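Local coordinates for protein pyruvate kinase (Toxoplasma gondii, PDB 3GG8) that catalyses the final step of glycolysis, the transfer of phosphate from phosphoenolpyruvate to ADP, which yields pyruvate and ATP, at residues V64-F69 with A97-T102; C222-A227 with I445-V450; E403-V408 with S487-H492. One frame throughout, in Å; residues are numbered along the deposited sequence.

Contact 1. Residues V64-F69 with A97-T102; sequences VCRLNF and AILLDT
D101 and R66 meet through a salt bridge in which two guanidinium nitrogens bind one carboxylate oxygen. R66 NE lies 2.8 Å from D101 OD2 and R66 NH2 lies 3.0 Å from the same atom. The oxygen sits at the guanidinium edge, in its plane, but the carboxylate is turned steeply, the two planes standing 74° apart. NE therefore meets OD2 on its anti side, moderately out of the carboxylate plane, while NH2 approaches from above that plane, on the same face. With CG anti to the backbone N (chi1 170°) and the chain extended to NE, R66 slants toward the C-terminal end of the strand and reaches a residue two places beyond its bridge partner, L99. K255 is a second salt-bridge partner of OD2, and T43 OG1 is hydrogen-bonded to R66 NH1.

L99 crosses the aliphatic part of that arginine, its CD2 3.9 Å from R66 CG, and its CB is 4.1 Å from V64 CG1. L99 also touches F224 and A226 of the next strand. On the other face of the sheet L67 CD1 touches I98 CG2 at 3.8 Å. There, too, the F69 ring takes L100 CG off-centre over one face, a CH-pi contact of 4.2 Å to the centroid, and the two side chains cross at about a right angle.

Backbone bonds alternate regularly, from C65 N to A97 O (2.8 Å) through to F69 N and D101 O, which are also 2.8 Å apart. The short strand axes run parallel to within 23°. Helix 74-90 links the strands and packs on C65 and L67, so this is a parallel beta-alpha-beta unit of the eight-stranded TIM barrel, in which kinases of this family carry their active site at the C-terminal strand ends.

Contact 2. Residues C222-A227 with I445-V450; sequences CNFIAA and IKHLQV
The seam between the TIM barrel and the C-terminal alpha/beta domain is formed here by N223 and F224, at the start of barrel strand 224-227, against K446 and H447 of helix 442-447 and V450 of the 3-10 segment 448-450. F224 and N223 share the barrel side almost equally. The imidazole of H447 comes edge-on over one face of the F224 ring, a T-shaped pair with centroids 5.5 Å apart and planes at 74°. The nearest atom, H447 CD2, stands above the rim of the phenyl group rather than its centre. F224 CZ points at the helix backbone and lies 3.5 Å from H447 O, which is in the plane of the ring, and V450 closes on the same corner with its CB 3.9 Å from CZ.

This places F224 at the N-terminal mouth of the barrel: inside it the ring also touches L99, R251 and I253, while V450 reaches V64 and P308. V450 of the C-terminal domain thus appears to close part of the N-terminal end of the barrel.

N223 packs on K446. Its amide nitrogen ND2 approaches K446 CB at 3.6 Å, a packing contact along the root of the lysine. Bent at chi2 (-88°), K446 carries its CD past N223 OD1. A water then joins the two ends, 2.6 Å from N223 OD1 and 3.2 Å from K446 NZ. The same OD1 accepts a hydrogen bond from I98 N, which ties the asparagine to the adjacent barrel strand. H447 NE2 makes a weak bond to N223 O, 3.4 Å long and bent to 127° at the hydrogen, and another weak one to H249 O. Q449 NE2 reaches back to I445 O in the helix, at 2.9 Å.

Contact 3. Residues E403-V408 with S487-H492; sequences ETAECV and SIVAVH
T404 begins the contact on helix 393-407: its carbonyl carbon lies 4.5 Å from V489 CG2, a loose approach made by the backbone. Its CB points toward the strand, but its hydroxyl OG1 is hydrogen-bonded back to A400 O, one turn earlier, so the polar end of the side chain is engaged within the helix.

A405 is the next residue to touch, and here the packing is closer. V489 CG2 comes within 3.7 Å of A405 CA and 4.0 Å of A405 CB, so a single methyl rests against the helix backbone as much as against the alanine side chain. In V489, CG1 is anti to the backbone N (chi1 172°), which puts CG2 anti to the carbonyl carbon, where it faces A405. At this alanine the CA atoms of A405 and V489 are 6.0 Å apart.

V408 is the first residue to leave helical geometry, though its N still bonds to T404 O. With CG1 anti to the carbonyl carbon (chi1 -53°), V408 CG2 falls between the backbone N and the carbonyl carbon and from there meets S487 CB at 3.9 Å; V489 CG2 is farther, at 4.4 Å. No direct hydrogen bond crosses between the segments. Instead a water donates to V408 O at 2.7 Å and is hydrogen-bonded to S487 OG at 2.6 Å, bridging the end of the helix to the start of the strand.

Helix 393-407 packs across one face of the C-terminal sheet: A405 also touches I413 of strand 412-416, and T404 and V408 reach V507 of strand 502-509, the strands flanking 487-494. On the other face A490 meets I469 of helix 465-478, while T404 and V408 also pack on A400 and A396 of the second subunit.

Contacts 1 and 2 lie near the centre of the chain, their own centres each about 10 Å from it, buried in or against the barrel. They share its sheet: strands 97-101 and 224-227 are neighbours, and L100 O lies 2.7 Å from A226 N, a probable hydrogen bond. Contact 1 is held by regular backbone bonding and a salt bridge, contact 2 by an aromatic pair, packing and a water across two domains. Contact 3, though also buried, is peripheral, its centre about 29 Å from that of the chain and against a second subunit; it relies on thin aliphatic packing and one water. Contacts 2 and 3 both draw on the C-terminal domain, yet their nearest atoms are about 11 Å apart.

Contact 1. Residues V64-F69 with A97-T102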
loop_
_atom_site.group_PDB
_atom_site.type_symbol
_atom_site.label_atom_id
_atom_site.label_comp_id
_atom_site.label_asym_id
_atom_site.label_seq_id
_atom_site.Cartn_x
_atom_site.Cartn_y
_atom_site.Cartn_z
ATOM N N VAL C 64 29.480 -16.713 19.932
ATOM C CA VAL C 64 28.953 -17.382 21.125
ATOM C C VAL C 64 29.609 -18.751 21.267
ATOM O O VAL C 64 29.764 -19.472 20.272
ATOM C CB VAL C 64 27.404 -17.563 21.061
ATOM C CG1 VAL C 64 26.865 -18.245 22.334
ATOM C CG2 VAL C 64 26.678 -16.200 20.791
ATOM N N CYS C 65 29.969 -19.079 22.513
ATOM C CA CYS C 65 30.512 -20.380 22.897
ATOM C C CYS C 65 29.505 -21.220 23.688
ATOM O O CYS C 65 29.170 -20.893 24.832
ATOM C CB CYS C 65 31.772 -20.196 23.741
ATOM S SG CYS C 65 33.037 -19.238 22.892
ATOM N N ARG C 66 29.073 -22.313 23.064
ATOM C CA ARG C 66 28.186 -23.301 23.652
ATOM C C ARG C 66 28.954 -24.390 24.396
ATOM O O ARG C 66 29.804 -25.067 23.814
ATOM C CB ARG C 66 27.341 -23.955 22.561
ATOM C CG ARG C 66 26.536 -25.173 23.036
ATOM C CD ARG C 66 25.519 -25.548 21.974
ATOM N NE ARG C 66 24.694 -26.710 22.314
ATOM C CZ ARG C 66 24.953 -27.956 21.921
ATOM N NH1 ARG C 66 26.029 -28.208 21.176
ATOM N NH2 ARG C 66 24.137 -28.952 22.271
ATOM N N LEU C 67 28.658 -24.534 25.684
ATOM C CA LEU C 67 29.130 -25.642 26.487
ATOM C C LEU C 67 28.007 -26.678 26.561
ATOM O O LEU C 67 26.973 -26.445 27.188
ATOM C CB LEU C 67 29.452 -25.159 27.890
ATOM C CG LEU C 67 30.329 -23.920 28.092
ATOM C CD1 LEU C 67 30.345 -23.544 29.570
ATOM C CD2 LEU C 67 31.741 -24.157 27.541
ATOM N N ASN C 68 28.201 -27.810 25.891
ATOM C CA ASN C 68 27.249 -28.903 25.930
ATOM C C ASN C 68 27.348 -29.775 27.190
ATOM O O ASN C 68 28.161 -30.702 27.246
ATOM C CB ASN C 68 27.379 -29.770 24.678
ATOM C CG ASN C 68 26.309 -30.828 24.611
ATOM O OD1 ASN C 68 25.475 -30.938 25.518
ATOM N ND2 ASN C 68 26.326 -31.625 23.554
ATOM N N PHE C 69 26.494 -29.519 28.183
ATOM C CA PHE C 69 26.527 -30.299 29.429
ATOM C C PHE C 69 25.897 -31.693 29.384
ATOM O O PHE C 69 25.719 -32.318 30.446
ATOM C CB PHE C 69 25.982 -29.496 30.615
ATOM C CG PHE C 69 27.017 -28.657 31.320
ATOM C CD1 PHE C 69 27.623 -27.585 30.682
ATOM C CD2 PHE C 69 27.390 -28.945 32.637
ATOM C CE1 PHE C 69 28.585 -26.803 31.345
ATOM C CE2 PHE C 69 28.346 -28.170 33.305
ATOM C CZ PHE C 69 28.932 -27.085 32.647
ATOM N N ALA C 97 29.937 -14.460 24.073
ATOM C CA ALA C 97 29.023 -14.903 25.126
ATOM C C ALA C 97 29.224 -16.388 25.351
ATOM O O ALA C 97 29.658 -17.114 24.452
ATOM C CB ALA C 97 27.581 -14.600 24.766
ATOM N N ILE C 98 28.917 -16.821 26.568
ATOM C CA ILE C 98 29.007 -18.224 26.962
ATOM C C ILE C 98 27.599 -18.750 27.269
ATOM O O ILE C 98 26.859 -18.156 28.051
ATOM C CB ILE C 98 29.989 -18.402 28.140
ATOM C CG1 ILE C 98 31.389 -17.912 27.723
ATOM C CG2 ILE C 98 30.044 -19.857 28.594
ATOM C CD1 ILE C 98 32.398 -17.866 28.865
ATOM N N LEU C 99 27.231 -19.827 26.571
ATOM C CA LEU C 99 25.933 -20.473 26.690
ATOM C C LEU C 99 26.106 -21.873 27.313
ATOM O O LEU C 99 26.836 -22.697 26.758
ATOM C CB LEU C 99 25.291 -20.549 25.280
ATOM C CG LEU C 99 23.908 -21.183 25.019
ATOM C CD1 LEU C 99 23.035 -20.306 24.114
ATOM C CD2 LEU C 99 24.009 -22.579 24.407
ATOM N N LEU C 100 25.478 -22.124 28.474
ATOM C CA LEU C 100 25.389 -23.478 29.045
ATOM C C LEU C 100 24.176 -24.211 28.444
ATOM O O LEU C 100 23.049 -23.729 28.543
ATOM C CB LEU C 100 25.255 -23.404 30.568
ATOM C CG LEU C 100 25.372 -24.645 31.461
ATOM C CD1 LEU C 100 25.494 -24.210 32.903
ATOM C CD2 LEU C 100 24.191 -25.605 31.324
ATOM N N ASP C 101 24.408 -25.352 27.805
ATOM C CA ASP C 101 23.326 -26.151 27.209
ATOM C C ASP C 101 23.104 -27.399 28.069
ATOM O O ASP C 101 23.949 -28.290 28.111
ATOM C CB ASP C 101 23.663 -26.523 25.754
ATOM C CG ASP C 101 22.513 -27.244 25.032
ATOM O OD1 ASP C 101 21.768 -28.023 25.685
ATOM O OD2 ASP C 101 22.357 -27.053 23.797
ATOM N N THR C 102 21.970 -27.454 28.760
ATOM C CA THR C 102 21.745 -28.497 29.760
ATOM C C THR C 102 21.593 -29.899 29.122
ATOM O O THR C 102 21.224 -30.036 27.929
ATOM C CB THR C 102 20.535 -28.175 30.680
ATOM O OG1 THR C 102 19.350 -28.129 29.897
ATOM C CG2 THR C 102 20.706 -26.824 31.406
HETATM O O HOH W 1 22.787 -30.363 25.682
#

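Contact 2. Residues C222-A227 with I445-V450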
loop_
_atom_site.group_PDB
_atom_site.type_symbol
_atom_site.label_atom_id
_atom_site.label_comp_id
_atom_site.label_asym_id
_atom_site.label_seq_id
_atom_site.Cartn_x
_atom_site.Cartn_y
_atom_site.Cartn_z
ATOM N N CYS C 222 28.512 -17.754 32.808
ATOM C CA CYS C 222 27.686 -18.074 31.640
ATOM C C CYS C 222 26.629 -16.971 31.486
ATOM O O CYS C 222 26.092 -16.481 32.483
ATOM C CB CYS C 222 27.035 -19.440 31.792
ATOM S SG CYS C 222 28.229 -20.778 31.869
ATOM N N ASN C 223 26.381 -16.557 30.245
ATOM C CA ASN C 223 25.436 -15.472 29.980
ATOM C C ASN C 223 24.063 -15.991 29.592
ATOM O O ASN C 223 23.067 -15.290 29.746
ATOM C CB ASN C 223 25.965 -14.515 28.899
ATOM C CG ASN C 223 27.426 -14.172 29.098
ATOM O OD1 ASN C 223 28.297 -14.690 28.391
ATOM N ND2 ASN C 223 27.708 -13.315 30.080
ATOM N N PHE C 224 24.023 -17.218 29.077
ATOM C CA PHE C 224 22.782 -17.853 28.690
ATOM C C PHE C 224 22.712 -19.270 29.234
ATOM O O PHE C 224 23.735 -19.951 29.355
ATOM C CB PHE C 224 22.666 -17.955 27.161
ATOM C CG PHE C 224 22.582 -16.637 26.438
ATOM C CD1 PHE C 224 21.333 -16.057 26.153
ATOM C CD2 PHE C 224 23.738 -16.009 25.967
ATOM C CE1 PHE C 224 21.233 -14.847 25.446
ATOM C CE2 PHE C 224 23.654 -14.793 25.263
ATOM C CZ PHE C 224 22.393 -14.217 24.998
ATOM N N ILE C 225 21.491 -19.716 29.531
ATOM C CA ILE C 225 21.192 -21.134 29.677
ATOM C C ILE C 225 20.318 -21.558 28.489
ATOM O O ILE C 225 19.277 -20.961 28.225
ATOM C CB ILE C 225 20.451 -21.467 31.000
ATOM C CG1 ILE C 225 21.137 -20.849 32.236
ATOM C CG2 ILE C 225 20.244 -22.977 31.155
ATOM C CD1 ILE C 225 22.507 -21.418 32.631
ATOM N N ALA C 226 20.765 -22.564 27.756
ATOM C CA ALA C 226 19.918 -23.212 26.770
ATOM C C ALA C 226 19.418 -24.478 27.441
ATOM O O ALA C 226 20.217 -25.295 27.872
ATOM C CB ALA C 226 20.694 -23.538 25.494
ATOM N N ALA C 227 18.100 -24.613 27.577
ATOM C CA ALA C 227 17.528 -25.703 28.355
ATOM C C ALA C 227 16.972 -26.741 27.383
ATOM O O ALA C 227 16.037 -26.469 26.645
ATOM C CB ALA C 227 16.442 -25.179 29.268
ATOM N N ILE C 445 26.253 -6.208 26.847
ATOM C CA ILE C 445 27.133 -6.411 25.689
ATOM C C ILE C 445 27.252 -7.898 25.275
ATOM O O ILE C 445 27.246 -8.218 24.074
ATOM C CB ILE C 445 28.517 -5.768 25.934
ATOM C CG1 ILE C 445 28.445 -4.277 25.625
ATOM C CG2 ILE C 445 29.617 -6.416 25.079
ATOM C CD1 ILE C 445 28.829 -3.488 26.793
ATOM N N LYS C 446 27.339 -8.784 26.267
ATOM C CA LYS C 446 27.376 -10.232 26.040
ATOM C C LYS C 446 26.047 -10.788 25.491
ATOM O O LYS C 446 26.051 -11.616 24.579
ATOM C CB LYS C 446 27.769 -10.974 27.331
ATOM C CG LYS C 446 29.168 -10.644 27.873
ATOM C CD LYS C 446 30.220 -11.529 27.262
ATOM C CE LYS C 446 31.597 -11.271 27.836
ATOM N NZ LYS C 446 31.734 -11.764 29.232
ATOM N N HIS C 447 24.923 -10.339 26.047
ATOM C CA HIS C 447 23.602 -10.780 25.591
ATOM C C HIS C 447 23.334 -10.417 24.131
ATOM O O HIS C 447 22.630 -11.115 23.420
ATOM C CB HIS C 447 22.496 -10.218 26.491
ATOM C CG HIS C 447 22.514 -10.763 27.888
ATOM N ND1 HIS C 447 22.188 -9.997 28.989
ATOM C CD2 HIS C 447 22.819 -11.994 28.365
ATOM C CE1 HIS C 447 22.272 -10.737 30.079
ATOM N NE2 HIS C 447 22.661 -11.950 29.730
ATOM N N LEU C 448 23.938 -9.325 23.696
ATOM C CA LEU C 448 23.733 -8.773 22.363
ATOM C C LEU C 448 24.478 -9.528 21.271
ATOM O O LEU C 448 24.297 -9.244 20.088
ATOM C CB LEU C 448 24.158 -7.296 22.369
ATOM C CG LEU C 448 23.145 -6.141 22.429
ATOM C CD1 LEU C 448 21.708 -6.521 22.776
ATOM C CD2 LEU C 448 23.671 -5.043 23.334
ATOM N N GLN C 449 25.304 -10.493 21.659
ATOM C CA GLN C 449 26.111 -11.248 20.697
ATOM C C GLN C 449 25.235 -12.238 19.933
ATOM O O GLN C 449 25.686 -12.910 19.016
ATOM C CB GLN C 449 27.241 -11.990 21.413
ATOM C CG GLN C 449 28.203 -11.074 22.161
ATOM C CD GLN C 449 28.867 -10.057 21.259
ATOM O OE1 GLN C 449 29.389 -10.393 20.188
ATOM N NE2 GLN C 449 28.873 -8.805 21.699
ATOM N N VAL C 450 23.966 -12.262 20.320
ATOM C CA VAL C 450 22.977 -13.209 19.834
ATOM C C VAL C 450 21.943 -12.523 18.890
ATOM O O VAL C 450 21.019 -13.164 18.382
ATOM C CB VAL C 450 22.398 -13.928 21.108
ATOM C CG1 VAL C 450 20.948 -13.779 21.268
ATOM C CG2 VAL C 450 22.909 -15.373 21.240
HETATM O O HOH W 2 30.758 -14.860 29.333
#

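Contact 3. Residues E403-V408 with S487-H492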
loop_
_atom_site.group_PDB
_atom_site.type_symbol
_atom_site.label_atom_id
_atom_site.label_comp_id
_atom_site.label_asym_id
_atom_site.label_seq_id
_atom_site.Cartn_x
_atom_site.Cartn_y
_atom_site.Cartn_z
ATOM N N GLU C 403 13.687 3.761 9.393
ATOM C CA GLU C 403 13.146 4.616 8.333
ATOM C C GLU C 403 14.028 5.800 7.980
ATOM O O GLU C 403 14.273 6.069 6.808
ATOM C CB GLU C 403 11.789 5.184 8.746
ATOM C CG GLU C 403 10.614 4.256 8.599
ATOM C CD GLU C 403 9.296 4.895 9.046
ATOM O OE1 GLU C 403 9.262 6.131 9.283
ATOM O OE2 GLU C 403 8.284 4.153 9.150
ATOM N N THR C 404 14.455 6.536 9.001
ATOM C CA THR C 404 15.263 7.742 8.810
ATOM C C THR C 404 16.649 7.392 8.286
ATOM O O THR C 404 17.157 8.080 7.391
ATOM C CB THR C 404 15.358 8.568 10.102
ATOM O OG1 THR C 404 14.032 8.860 10.556
ATOM C CG2 THR C 404 16.091 9.891 9.855
ATOM N N ALA C 405 17.240 6.320 8.842
ATOM C CA ALA C 405 18.542 5.817 8.389
ATOM C C ALA C 405 18.529 5.549 6.897
ATOM O O ALA C 405 19.450 5.938 6.177
ATOM C CB ALA C 405 18.928 4.554 9.134
ATOM N N GLU C 406 17.481 4.869 6.450
ATOM C CA GLU C 406 17.255 4.605 5.029
ATOM C C GLU C 406 17.041 5.907 4.247
ATOM O O GLU C 406 17.594 6.099 3.165
ATOM C CB GLU C 406 16.054 3.664 4.886
ATOM C CG GLU C 406 15.380 3.628 3.531
ATOM C CD GLU C 406 16.288 3.105 2.440
ATOM O OE1 GLU C 406 17.021 2.120 2.694
ATOM O OE2 GLU C 406 16.261 3.687 1.327
ATOM N N CYS C 407 16.249 6.804 4.814
ATOM C CA CYS C 407 15.894 8.044 4.148
ATOM C C CYS C 407 17.112 8.946 3.885
ATOM O O CYS C 407 17.225 9.529 2.809
ATOM C CB CYS C 407 14.841 8.770 4.979
ATOM S SG CYS C 407 13.767 9.833 4.049
ATOM N N VAL C 408 18.019 9.045 4.859
ATOM C CA VAL C 408 19.197 9.928 4.767
ATOM C C VAL C 408 20.495 9.202 4.367
ATOM O O VAL C 408 21.578 9.793 4.434
ATOM C CB VAL C 408 19.455 10.704 6.101
ATOM C CG1 VAL C 408 18.209 11.432 6.558
ATOM C CG2 VAL C 408 19.971 9.767 7.207
ATOM N N SER C 487 26.133 10.505 6.897
ATOM C CA SER C 487 25.163 10.633 7.975
ATOM C C SER C 487 25.230 9.449 8.943
ATOM O O SER C 487 25.601 8.335 8.568
ATOM C CB SER C 487 23.757 10.806 7.407
ATOM O OG SER C 487 23.624 12.079 6.802
ATOM N N ILE C 488 24.886 9.714 10.198
ATOM C CA ILE C 488 24.824 8.706 11.244
ATOM C C ILE C 488 23.510 8.900 12.008
ATOM O O ILE C 488 23.104 10.032 12.272
ATOM C CB ILE C 488 26.036 8.798 12.212
ATOM C CG1 ILE C 488 27.355 8.415 11.501
ATOM C CG2 ILE C 488 25.866 7.865 13.398
ATOM N N VAL C 489 22.849 7.796 12.354
ATOM C CA VAL C 489 21.629 7.855 13.154
ATOM C C VAL C 489 21.938 7.272 14.535
ATOM O O VAL C 489 22.453 6.178 14.650
ATOM C CB VAL C 489 20.434 7.133 12.440
ATOM C CG1 VAL C 489 19.224 7.018 13.351
ATOM C CG2 VAL C 489 20.055 7.859 11.130
ATOM N N ALA C 490 21.673 8.040 15.581
ATOM C CA ALA C 490 21.867 7.571 16.945
ATOM C C ALA C 490 20.514 7.514 17.657
ATOM O O ALA C 490 19.698 8.439 17.551
ATOM C CB ALA C 490 22.838 8.469 17.688
ATOM N N VAL C 491 20.275 6.407 18.352
ATOM C CA VAL C 491 19.076 6.233 19.151
ATOM C C VAL C 491 19.475 6.029 20.615
ATOM O O VAL C 491 20.338 5.221 20.927
ATOM C CB VAL C 491 18.224 5.046 18.638
ATOM C CG1 VAL C 491 17.012 4.822 19.520
ATOM C CG2 VAL C 491 17.776 5.308 17.208
ATOM N N HIS C 492 18.852 6.783 21.501
ATOM C CA HIS C 492 19.044 6.579 22.917
ATOM C C HIS C 492 17.704 6.313 23.572
ATOM O O HIS C 492 16.865 7.199 23.682
ATOM C CB HIS C 492 19.741 7.777 23.569
ATOM C CG HIS C 492 20.310 7.481 24.923
ATOM N ND1 HIS C 492 19.756 6.557 25.783
ATOM C CD2 HIS C 492 21.387 7.991 25.568
ATOM C CE1 HIS C 492 20.469 6.503 26.895
ATOM N NE2 HIS C 492 21.464 7.363 26.790
HETATM O O HOH W 3 23.019 12.068 4.241
#